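Local coordinates for protein thymine dioxygenase (Neurospora crassa, PDB 5C3Q) that probably hydroxylates the methyl group of thymine, as a metal- and 2-oxoglutarate-dependent dioxygenase of the double-stranded beta-helix fold, at residues A[154-167]-A[180-192]. Sequence-based numbering, arbitrary orientation.
With AKG (2-oxoglutaric acid), chain F; TDR (thymine), chain G; EDO (1,2-ethanediol), chain I.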
ATOM      1  N   PHE A 154       3.249   7.835  13.631  1.00 26.95           N
ATOM      2  CA  PHE A 154       2.538   7.642  12.367  1.00 25.86           C
ATOM      3  C   PHE A 154       2.024   6.210  12.219  1.00 25.17           C
ATOM      4  O   PHE A 154       0.883   6.002  11.807  1.00 25.23           O
ATOM      5  CB  PHE A 154       3.432   8.011  11.185  1.00 25.46           C
ATOM      6  CG  PHE A 154       2.700   8.087   9.874  1.00 24.93           C
ATOM      7  CD1 PHE A 154       1.758   9.083   9.650  1.00 25.04           C
ATOM      8  CD2 PHE A 154       2.959   7.174   8.864  1.00 24.25           C
ATOM      9  CE1 PHE A 154       1.083   9.160   8.445  1.00 24.70           C
ATOM     10  CE2 PHE A 154       2.288   7.246   7.655  1.00 24.14           C
ATOM     11  CZ  PHE A 154       1.350   8.244   7.445  1.00 24.18           C
ATOM     12  N   PHE A 155       2.856   5.235  12.572  1.00 25.08           N
ATOM     13  CA  PHE A 155       2.464   3.818  12.528  1.00 24.89           C
ATOM     14  C   PHE A 155       1.165   3.570  13.308  1.00 25.68           C
ATOM     15  O   PHE A 155       0.241   2.934  12.796  1.00 25.24           O
ATOM     16  CB  PHE A 155       3.597   2.932  13.076  1.00 24.63           C
ATOM     17  CG  PHE A 155       3.356   1.451  12.917  1.00 23.83           C
ATOM     18  CD1 PHE A 155       2.552   0.761  13.814  1.00 23.95           C
ATOM     19  CD2 PHE A 155       3.947   0.746  11.881  1.00 23.24           C
ATOM     20  CE1 PHE A 155       2.330  -0.600  13.672  1.00 23.68           C
ATOM     21  CE2 PHE A 155       3.729  -0.615  11.732  1.00 22.87           C
ATOM     22  CZ  PHE A 155       2.922  -1.290  12.629  1.00 22.99           C
ATOM     23  N   ASP A 156       1.101   4.082  14.535  1.00 26.79           N
ATOM     24  CA  ASP A 156      -0.064   3.882  15.412  1.00 28.11           C
ATOM     25  C   ASP A 156      -1.319   4.622  14.932  1.00 27.57           C
ATOM     26  O   ASP A 156      -2.431   4.121  15.084  1.00 26.68           O
ATOM     27  CB  ASP A 156       0.273   4.274  16.856  1.00 29.69           C
ATOM     28  CG  ASP A 156       1.270   3.318  17.503  1.00 31.38           C
ATOM     29  OD1 ASP A 156       1.453   2.196  16.977  1.00 32.56           O
ATOM     30  OD2 ASP A 156       1.871   3.680  18.536  1.00 33.14           O
ATOM     31  N   GLN A 157      -1.142   5.796  14.336  1.00 27.35           N
ATOM     32  CA  GLN A 157      -2.271   6.524  13.754  1.00 27.14           C
ATOM     33  C   GLN A 157      -2.836   5.827  12.507  1.00 25.80           C
ATOM     34  O   GLN A 157      -4.049   5.811  12.304  1.00 24.57           O
ATOM     35  CB  GLN A 157      -1.875   7.961  13.438  1.00 27.90           C
ATOM     36  CG  GLN A 157      -1.613   8.778  14.691  1.00 29.30           C
ATOM     37  CD  GLN A 157      -1.449  10.257  14.406  1.00 30.37           C
ATOM     38  OE1 GLN A 157      -2.189  10.834  13.605  1.00 30.96           O
ATOM     39  NE2 GLN A 157      -0.483  10.883  15.066  1.00 31.36           N
ATOM     40  N   CYS A 158      -1.960   5.250  11.686  1.00 24.89           N
ATOM     41  CA  CYS A 158      -2.397   4.449  10.537  1.00 24.17           C
ATOM     42  C   CYS A 158      -3.032   3.135  10.991  1.00 24.08           C
ATOM     43  O   CYS A 158      -3.986   2.654  10.375  1.00 23.76           O
ATOM     44  CB  CYS A 158      -1.231   4.152   9.590  1.00 24.04           C
ATOM     45  SG  CYS A 158      -0.618   5.579   8.666  1.00 23.69           S
ATOM     46  N   LYS A 159      -2.489   2.553  12.056  1.00 24.30           N
ATOM     47  CA  LYS A 159      -3.071   1.363  12.683  1.00 24.90           C
ATOM     48  C   LYS A 159      -4.508   1.642  13.128  1.00 24.66           C
ATOM     49  O   LYS A 159      -5.398   0.813  12.936  1.00 23.98           O
ATOM     50  CB  LYS A 159      -2.208   0.930  13.878  1.00 26.37           C
ATOM     51  CG  LYS A 159      -2.822  -0.089  14.826  1.00 27.67           C
ATOM     52  CD  LYS A 159      -1.894  -0.311  16.014  1.00 28.89           C
ATOM     53  CE  LYS A 159      -2.569  -1.070  17.136  1.00 30.24           C
ATOM     54  NZ  LYS A 159      -1.685  -1.152  18.335  1.00 31.23           N
ATOM     55  N   ALA A 160      -4.725   2.817  13.714  1.00 24.92           N
ATOM     56  CA  ALA A 160      -6.066   3.241  14.126  1.00 25.32           C
ATOM     57  C   ALA A 160      -6.993   3.442  12.921  1.00 24.83           C
ATOM     58  O   ALA A 160      -8.155   3.052  12.964  1.00 25.45           O
ATOM     59  CB  ALA A 160      -5.990   4.512  14.961  1.00 25.76           C
ATOM     60  N   LEU A 161      -6.478   4.035  11.844  1.00 24.02           N
ATOM     61  CA  LEU A 161      -7.274   4.222  10.622  1.00 23.35           C
ATOM     62  C   LEU A 161      -7.663   2.890   9.973  1.00 22.37           C
ATOM     63  O   LEU A 161      -8.774   2.743   9.463  1.00 22.64           O
ATOM     64  CB  LEU A 161      -6.523   5.099   9.615  1.00 23.40           C
ATOM     65  CG  LEU A 161      -7.261   5.469   8.326  1.00 23.36           C
ATOM     66  CD1 LEU A 161      -8.610   6.113   8.614  1.00 23.83           C
ATOM     67  CD2 LEU A 161      -6.404   6.396   7.476  1.00 23.35           C
ATOM     68  N   HIS A 162      -6.750   1.923   9.989  1.00 21.59           N
ATOM     69  CA  HIS A 162      -7.051   0.573   9.510  1.00 20.78           C
ATOM     70  C   HIS A 162      -8.289   0.014  10.206  1.00 20.93           C
ATOM     71  O   HIS A 162      -9.217  -0.474   9.552  1.00 19.96           O
ATOM     72  CB  HIS A 162      -5.862  -0.359   9.755  1.00 20.36           C
ATOM     73  CG  HIS A 162      -6.096  -1.776   9.326  1.00 19.90           C
ATOM     74  ND1 HIS A 162      -5.543  -2.851   9.985  1.00 19.96           N
ATOM     75  CD2 HIS A 162      -6.815  -2.293   8.301  1.00 19.79           C
ATOM     76  CE1 HIS A 162      -5.914  -3.970   9.389  1.00 20.11           C
ATOM     77  NE2 HIS A 162      -6.684  -3.660   8.363  1.00 19.85           N
ATOM     78  N   ILE A 163      -8.291   0.088  11.532  1.00 21.52           N
ATOM     79  CA  ILE A 163      -9.406  -0.416  12.328  1.00 22.66           C
ATOM     80  C   ILE A 163     -10.714   0.259  11.903  1.00 22.62           C
ATOM     81  O   ILE A 163     -11.730  -0.413  11.758  1.00 22.53           O
ATOM     82  CB  ILE A 163      -9.139  -0.238  13.843  1.00 23.66           C
ATOM     83  CG1 ILE A 163      -8.044  -1.214  14.290  1.00 24.00           C
ATOM     84  CG2 ILE A 163     -10.401  -0.480  14.670  1.00 24.37           C
ATOM     85  CD1 ILE A 163      -7.393  -0.863  15.614  1.00 24.88           C
ATOM     86  N   GLU A 164     -10.673   1.570  11.669  1.00 23.06           N
ATOM     87  CA  GLU A 164     -11.881   2.324  11.306  1.00 23.98           C
ATOM     88  C   GLU A 164     -12.370   2.007   9.894  1.00 22.40           C
ATOM     89  O   GLU A 164     -13.572   1.928   9.666  1.00 21.99           O
ATOM     90  CB  GLU A 164     -11.658   3.838  11.457  1.00 25.65           C
ATOM     91  CG  GLU A 164     -11.298   4.305  12.867  1.00 28.10           C
ATOM     92  CD  GLU A 164     -12.463   4.301  13.848  1.00 30.91           C
ATOM     93  OE1 GLU A 164     -13.520   3.685  13.567  1.00 33.14           O
ATOM     94  OE2 GLU A 164     -12.314   4.918  14.932  1.00 34.69           O
ATOM     95  N   VAL A 165     -11.449   1.830   8.948  1.00 21.45           N
ATOM     96  CA  VAL A 165     -11.827   1.454   7.585  1.00 21.04           C
ATOM     97  C   VAL A 165     -12.484   0.072   7.565  1.00 20.64           C
ATOM     98  O   VAL A 165     -13.475  -0.127   6.870  1.00 20.62           O
ATOM     99  CB  VAL A 165     -10.635   1.494   6.597  1.00 20.72           C
ATOM    100  CG1 VAL A 165     -11.035   0.923   5.240  1.00 20.69           C
ATOM    101  CG2 VAL A 165     -10.141   2.921   6.419  1.00 21.05           C
ATOM    102  N   MET A 166     -11.946  -0.872   8.333  1.00 20.65           N
ATOM    103  CA  MET A 166     -12.551  -2.203   8.430  1.00 20.64           C
ATOM    104  C   MET A 166     -13.940  -2.127   9.072  1.00 21.15           C
ATOM    105  O   MET A 166     -14.852  -2.846   8.659  1.00 20.80           O
ATOM    106  CB  MET A 166     -11.655  -3.175   9.203  1.00 20.82           C
ATOM    107  CG  MET A 166     -10.314  -3.482   8.539  1.00 20.76           C
ATOM    108  SD  MET A 166     -10.347  -3.857   6.770  1.00 20.80           S
ATOM    109  CE  MET A 166     -11.190  -5.435   6.738  1.00 21.29           C
ATOM    110  N   ARG A 167     -14.105  -1.242  10.057  1.00 21.50           N
ATOM    111  CA  ARG A 167     -15.427  -0.996  10.642  1.00 22.11           C
ATOM    112  C   ARG A 167     -16.410  -0.473   9.594  1.00 21.53           C
ATOM    113  O   ARG A 167     -17.558  -0.897   9.569  1.00 22.19           O
ATOM    114  CB  ARG A 167     -15.347  -0.024  11.823  1.00 22.99           C
ATOM    115  CG  ARG A 167     -14.806  -0.666  13.082  1.00 23.92           C
ATOM    116  CD  ARG A 167     -14.601   0.336  14.205  1.00 24.92           C
ATOM    117  NE  ARG A 167     -13.976  -0.312  15.353  1.00 25.78           N
ATOM    118  CZ  ARG A 167     -13.561   0.312  16.452  1.00 27.01           C
ATOM    119  NH1 ARG A 167     -13.694   1.627  16.584  1.00 27.11           N
ATOM    120  NH2 ARG A 167     -13.005  -0.390  17.435  1.00 27.91           N
ATOM    121  N   PHE A 180     -14.338  -7.026  12.528  1.00 23.21           N
ATOM    122  CA  PHE A 180     -12.923  -7.150  12.185  1.00 22.88           C
ATOM    123  C   PHE A 180     -11.955  -6.829  13.328  1.00 23.32           C
ATOM    124  O   PHE A 180     -10.769  -7.151  13.229  1.00 22.56           O
ATOM    125  CB  PHE A 180     -12.588  -6.275  10.979  1.00 22.27           C
ATOM    126  CG  PHE A 180     -13.267  -6.710   9.719  1.00 22.10           C
ATOM    127  CD1 PHE A 180     -12.863  -7.864   9.065  1.00 21.76           C
ATOM    128  CD2 PHE A 180     -14.307  -5.964   9.183  1.00 21.99           C
ATOM    129  CE1 PHE A 180     -13.484  -8.271   7.897  1.00 22.10           C
ATOM    130  CE2 PHE A 180     -14.933  -6.363   8.018  1.00 22.09           C
ATOM    131  CZ  PHE A 180     -14.522  -7.519   7.372  1.00 22.19           C
ATOM    132  N   ASP A 181     -12.444  -6.210  14.402  1.00 24.06           N
ATOM    133  CA  ASP A 181     -11.568  -5.742  15.485  1.00 25.12           C
ATOM    134  C   ASP A 181     -10.621  -6.834  15.991  1.00 25.42           C
ATOM    135  O   ASP A 181      -9.423  -6.606  16.107  1.00 25.54           O
ATOM    136  CB  ASP A 181     -12.384  -5.183  16.660  1.00 26.19           C
ATOM    137  CG  ASP A 181     -12.984  -3.812  16.368  1.00 26.67           C
ATOM    138  OD1 ASP A 181     -12.941  -3.354  15.205  1.00 25.94           O
ATOM    139  OD2 ASP A 181     -13.509  -3.185  17.311  1.00 27.90           O
ATOM    140  N   SER A 182     -11.162  -8.016  16.262  1.00 26.18           N
ATOM    141  CA  SER A 182     -10.377  -9.120  16.821  1.00 26.96           C
ATOM    142  C   SER A 182      -9.429  -9.751  15.797  1.00 26.49           C
ATOM    143  O   SER A 182      -8.520 -10.486  16.168  1.00 26.77           O
ATOM    144  CB  SER A 182     -11.305 -10.190  17.403  1.00 27.77           C
ATOM    145  OG  SER A 182     -11.943 -10.923  16.374  1.00 27.92           O
ATOM    146  N   PHE A 183      -9.652  -9.466  14.516  1.00 26.29           N
ATOM    147  CA  PHE A 183      -8.788  -9.948  13.440  1.00 25.99           C
ATOM    148  C   PHE A 183      -7.655  -8.974  13.098  1.00 25.46           C
ATOM    149  O   PHE A 183      -6.709  -9.356  12.419  1.00 25.31           O
ATOM    150  CB  PHE A 183      -9.608 -10.196  12.165  1.00 25.68           C
ATOM    151  CG  PHE A 183     -10.481 -11.421  12.218  1.00 26.55           C
ATOM    152  CD1 PHE A 183      -9.973 -12.665  11.877  1.00 27.06           C
ATOM    153  CD2 PHE A 183     -11.823 -11.321  12.559  1.00 27.20           C
ATOM    154  CE1 PHE A 183     -10.780 -13.794  11.899  1.00 27.71           C
ATOM    155  CE2 PHE A 183     -12.634 -12.444  12.587  1.00 27.97           C
ATOM    156  CZ  PHE A 183     -12.111 -13.684  12.259  1.00 28.14           C
ATOM    157  N   VAL A 184      -7.764  -7.718  13.533  1.00 25.51           N
ATOM    158  CA  VAL A 184      -6.792  -6.679  13.153  1.00 25.26           C
ATOM    159  C   VAL A 184      -6.185  -5.873  14.313  1.00 26.39           C
ATOM    160  O   VAL A 184      -5.356  -4.996  14.076  1.00 26.69           O
ATOM    161  CB  VAL A 184      -7.405  -5.675  12.142  1.00 24.52           C
ATOM    162  CG1 VAL A 184      -7.956  -6.401  10.922  1.00 23.97           C
ATOM    163  CG2 VAL A 184      -8.484  -4.811  12.789  1.00 24.75           C
ATOM    164  N   ASP A 185      -6.565  -6.170  15.556  1.00 27.89           N
ATOM    165  CA  ASP A 185      -6.180  -5.317  16.695  1.00 28.92           C
ATOM    166  C   ASP A 185      -4.695  -5.367  17.103  1.00 28.39           C
ATOM    167  O   ASP A 185      -4.225  -4.482  17.821  1.00 28.26           O
ATOM    168  CB  ASP A 185      -7.073  -5.584  17.925  1.00 30.65           C
ATOM    169  CG  ASP A 185      -7.090  -7.046  18.352  1.00 32.24           C
ATOM    170  OD1 ASP A 185      -6.333  -7.874  17.790  1.00 33.30           O
ATOM    171  OD2 ASP A 185      -7.875  -7.366  19.265  1.00 34.11           O
ATOM    172  N   VAL A 186      -3.963  -6.387  16.658  1.00 27.33           N
ATOM    173  CA  VAL A 186      -2.538  -6.513  17.000  1.00 26.97           C
ATOM    174  C   VAL A 186      -1.680  -5.475  16.260  1.00 25.87           C
ATOM    175  O   VAL A 186      -0.662  -5.012  16.781  1.00 26.35           O
ATOM    176  CB  VAL A 186      -2.022  -7.947  16.733  1.00 27.15           C
ATOM    177  CG1 VAL A 186      -0.511  -8.041  16.903  1.00 27.59           C
ATOM    178  CG2 VAL A 186      -2.715  -8.932  17.665  1.00 27.81           C
ATOM    179  N   GLY A 187      -2.093  -5.103  15.053  1.00 24.43           N
ATOM    180  CA  GLY A 187      -1.359  -4.117  14.270  1.00 23.54           C
ATOM    181  C   GLY A 187      -0.112  -4.698  13.627  1.00 22.94           C
ATOM    182  O   GLY A 187       0.947  -4.071  13.639  1.00 23.19           O
ATOM    183  N   ASP A 188      -0.246  -5.894  13.056  1.00 22.39           N
ATOM    184  CA  ASP A 188       0.846  -6.560  12.346  1.00 22.00           C
ATOM    185  C   ASP A 188       1.000  -5.953  10.950  1.00 21.24           C
ATOM    186  O   ASP A 188       0.920  -6.647   9.942  1.00 20.50           O
ATOM    187  CB  ASP A 188       0.583  -8.069  12.251  1.00 21.89           C
ATOM    188  CG  ASP A 188       0.776  -8.784  13.572  1.00 22.16           C
ATOM    189  OD1 ASP A 188       1.705  -8.426  14.320  1.00 22.76           O
ATOM    190  OD2 ASP A 188       0.000  -9.713  13.861  1.00 22.22           O
ATOM    191  N   ASN A 189       1.251  -4.650  10.920  1.00 21.14           N
ATOM    192  CA  ASN A 189       1.269  -3.871   9.696  1.00 20.78           C
ATOM    193  C   ASN A 189       2.695  -3.475   9.327  1.00 20.90           C
ATOM    194  O   ASN A 189       3.610  -3.582  10.150  1.00 21.35           O
ATOM    195  CB  ASN A 189       0.399  -2.632   9.900  1.00 20.85           C
ATOM    196  CG  ASN A 189      -1.013  -2.985  10.340  1.00 20.87           C
ATOM    197  OD1 ASN A 189      -1.577  -3.991   9.902  1.00 20.73           O
ATOM    198  ND2 ASN A 189      -1.584  -2.172  11.220  1.00 20.99           N
ATOM    199  N   ILE A 190       2.889  -3.033   8.088  1.00 20.35           N
ATOM    200  CA  ILE A 190       4.201  -2.594   7.624  1.00 20.46           C
ATOM    201  C   ILE A 190       4.100  -1.182   7.060  1.00 20.60           C
ATOM    202  O   ILE A 190       3.313  -0.912   6.148  1.00 20.27           O
ATOM    203  CB  ILE A 190       4.797  -3.555   6.574  1.00 20.46           C
ATOM    204  CG1 ILE A 190       5.087  -4.929   7.196  1.00 20.85           C
ATOM    205  CG2 ILE A 190       6.062  -2.978   5.947  1.00 20.76           C
ATOM    206  CD1 ILE A 190       6.229  -4.959   8.195  1.00 21.60           C
ATOM    207  N   LEU A 191       4.896  -0.284   7.629  1.00 20.67           N
ATOM    208  CA  LEU A 191       4.989   1.092   7.164  1.00 20.84           C
ATOM    209  C   LEU A 191       6.140   1.168   6.166  1.00 20.62           C
ATOM    210  O   LEU A 191       7.309   1.079   6.551  1.00 20.53           O
ATOM    211  CB  LEU A 191       5.211   2.027   8.358  1.00 21.79           C
ATOM    212  CG  LEU A 191       5.557   3.498   8.137  1.00 22.36           C
ATOM    213  CD1 LEU A 191       4.484   4.202   7.328  1.00 22.39           C
ATOM    214  CD2 LEU A 191       5.743   4.180   9.484  1.00 23.15           C
ATOM    215  N   ARG A 192       5.803   1.302   4.885  1.00 19.95           N
ATOM    216  CA  ARG A 192       6.799   1.388   3.821  1.00 20.48           C
ATOM    217  C   ARG A 192       6.984   2.831   3.349  1.00 20.53           C
ATOM    218  O   ARG A 192       6.106   3.401   2.693  1.00 20.28           O
ATOM    219  CB  ARG A 192       6.403   0.500   2.639  1.00 20.56           C
ATOM    220  CG  ARG A 192       7.401   0.520   1.489  1.00 20.87           C
ATOM    221  CD  ARG A 192       6.906  -0.256   0.284  1.00 20.82           C
ATOM    222  NE  ARG A 192       7.481  -1.594   0.207  1.00 21.24           N
ATOM    223  CZ  ARG A 192       7.288  -2.448  -0.795  1.00 21.42           C
ATOM    224  NH1 ARG A 192       6.515  -2.126  -1.830  1.00 21.41           N
ATOM    225  NH2 ARG A 192       7.874  -3.641  -0.760  1.00 21.70           N
TER
HETATM  226  C1  AKG F 402       3.574  -0.311  -3.137  1.00 26.27           C
HETATM  227  O1  AKG F 402       3.036  -1.443  -3.007  1.00 24.89           O
HETATM  228  O2  AKG F 402       4.610  -0.005  -2.513  1.00 25.89           O
HETATM  229  C2  AKG F 402       2.981   0.674  -4.055  1.00 26.44           C
HETATM  230  O5  AKG F 402       2.063   0.338  -4.799  1.00 25.65           O
HETATM  231  C3  AKG F 402       3.513   2.094  -4.077  1.00 26.72           C
HETATM  232  C4  AKG F 402       2.654   2.984  -4.972  1.00 26.70           C
HETATM  233  C5  AKG F 402       3.118   4.421  -4.938  1.00 26.76           C
HETATM  234  O3  AKG F 402       2.281   5.307  -5.212  1.00 26.96           O
HETATM  235  O4  AKG F 402       4.305   4.691  -4.656  1.00 26.46           O
HETATM  236  N1  TDR G 403       5.262  -5.733   1.065  1.00 26.24           N
HETATM  237  C2  TDR G 403       4.228  -6.025   2.031  1.00 25.97           C
HETATM  238  O2  TDR G 403       4.528  -6.263   3.186  1.00 26.37           O
HETATM  239  N3  TDR G 403       2.842  -6.030   1.624  1.00 25.99           N
HETATM  240  C4  TDR G 403       2.482  -5.745   0.272  1.00 25.92           C
HETATM  241  O4  TDR G 403       1.302  -5.755  -0.035  1.00 26.27           O
HETATM  242  C5  TDR G 403       3.527  -5.450  -0.720  1.00 26.40           C
HETATM  243  CM5 TDR G 403       3.211  -5.149  -2.151  1.00 26.61           C
HETATM  244  C6  TDR G 403       4.930  -5.454  -0.294  1.00 26.20           C
HETATM  245  C1  EDO I 405      11.545  -5.142   0.625  1.00 42.02           C
HETATM  246  O1  EDO I 405      10.409  -4.314   0.359  1.00 40.80           O
HETATM  247  C2  EDO I 405      12.255  -5.499  -0.672  1.00 41.97           C
HETATM  248  O2  EDO I 405      11.697  -6.682  -1.253  1.00 43.13           O
HETATM  249  O   HOH W   1      -3.896  -4.053  11.838  1.00 30.48           O
HETATM  250  O   HOH W   2     -12.257  -3.121  12.613  1.00 27.63           O
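Met166 folds its thioether end over one face of the Phe180 ring, with methyl CE 3.7 Å from the ring centroid and almost on the ring normal, a CH-pi contact. Bends at chi2 (-46°) and chi3 (-68°) curl the methionine chain back onto the ring; SD lies farther above the same ring, in a Met-aromatic contact. The next residue, Arg167, grips Asp181 side-on: NE reaches the syn lone pair of OD1 at 3.2 Å, while NH2 meets OD2 at 2.8 Å from above the carboxylate plane. The two flat groups are turned 40° against each other, and Ile163 CG2 lies over one guanidinium face. Asp181 OD1 also accepts from a water that donates to Ile163 O, and OD2 takes a further bond from Asn178. In the buried middle, Val184 CG1 packs 3.5 Å from His162 CE1, and the Val184 and Ile163 side chains slide past each other in opposite directions, CG2 against CG1. A second water, at the imidazole edge and in its plane, is 2.8 Å from His162 ND1 and can donate to Val184 O or Asn189 OD1. Asn189 is also held by Tyr293 OH at ND2 and Asn296 N at OD1. Phe155 presents its ring edge to the carbonyl oxygens of Gly187 and Asn189, with CE2 3.4 Å from Asn189 O. Leu191 CD1 meets the edge of Phe154 at CD2. The adjacent Arg192 bonds 2-oxoglutarate O2 through NH1 at 2.9 Å, with thymine C6 over one guanidinium face and Glu124 as salt-bridge partner. Helix 147-173 thus packs beside the major sheet of the double-stranded beta-helix fold, where helix 181-184 leads into strand 190-200, between strands 121-125 and 284-295, and Phe154 also packs on helix 57-71.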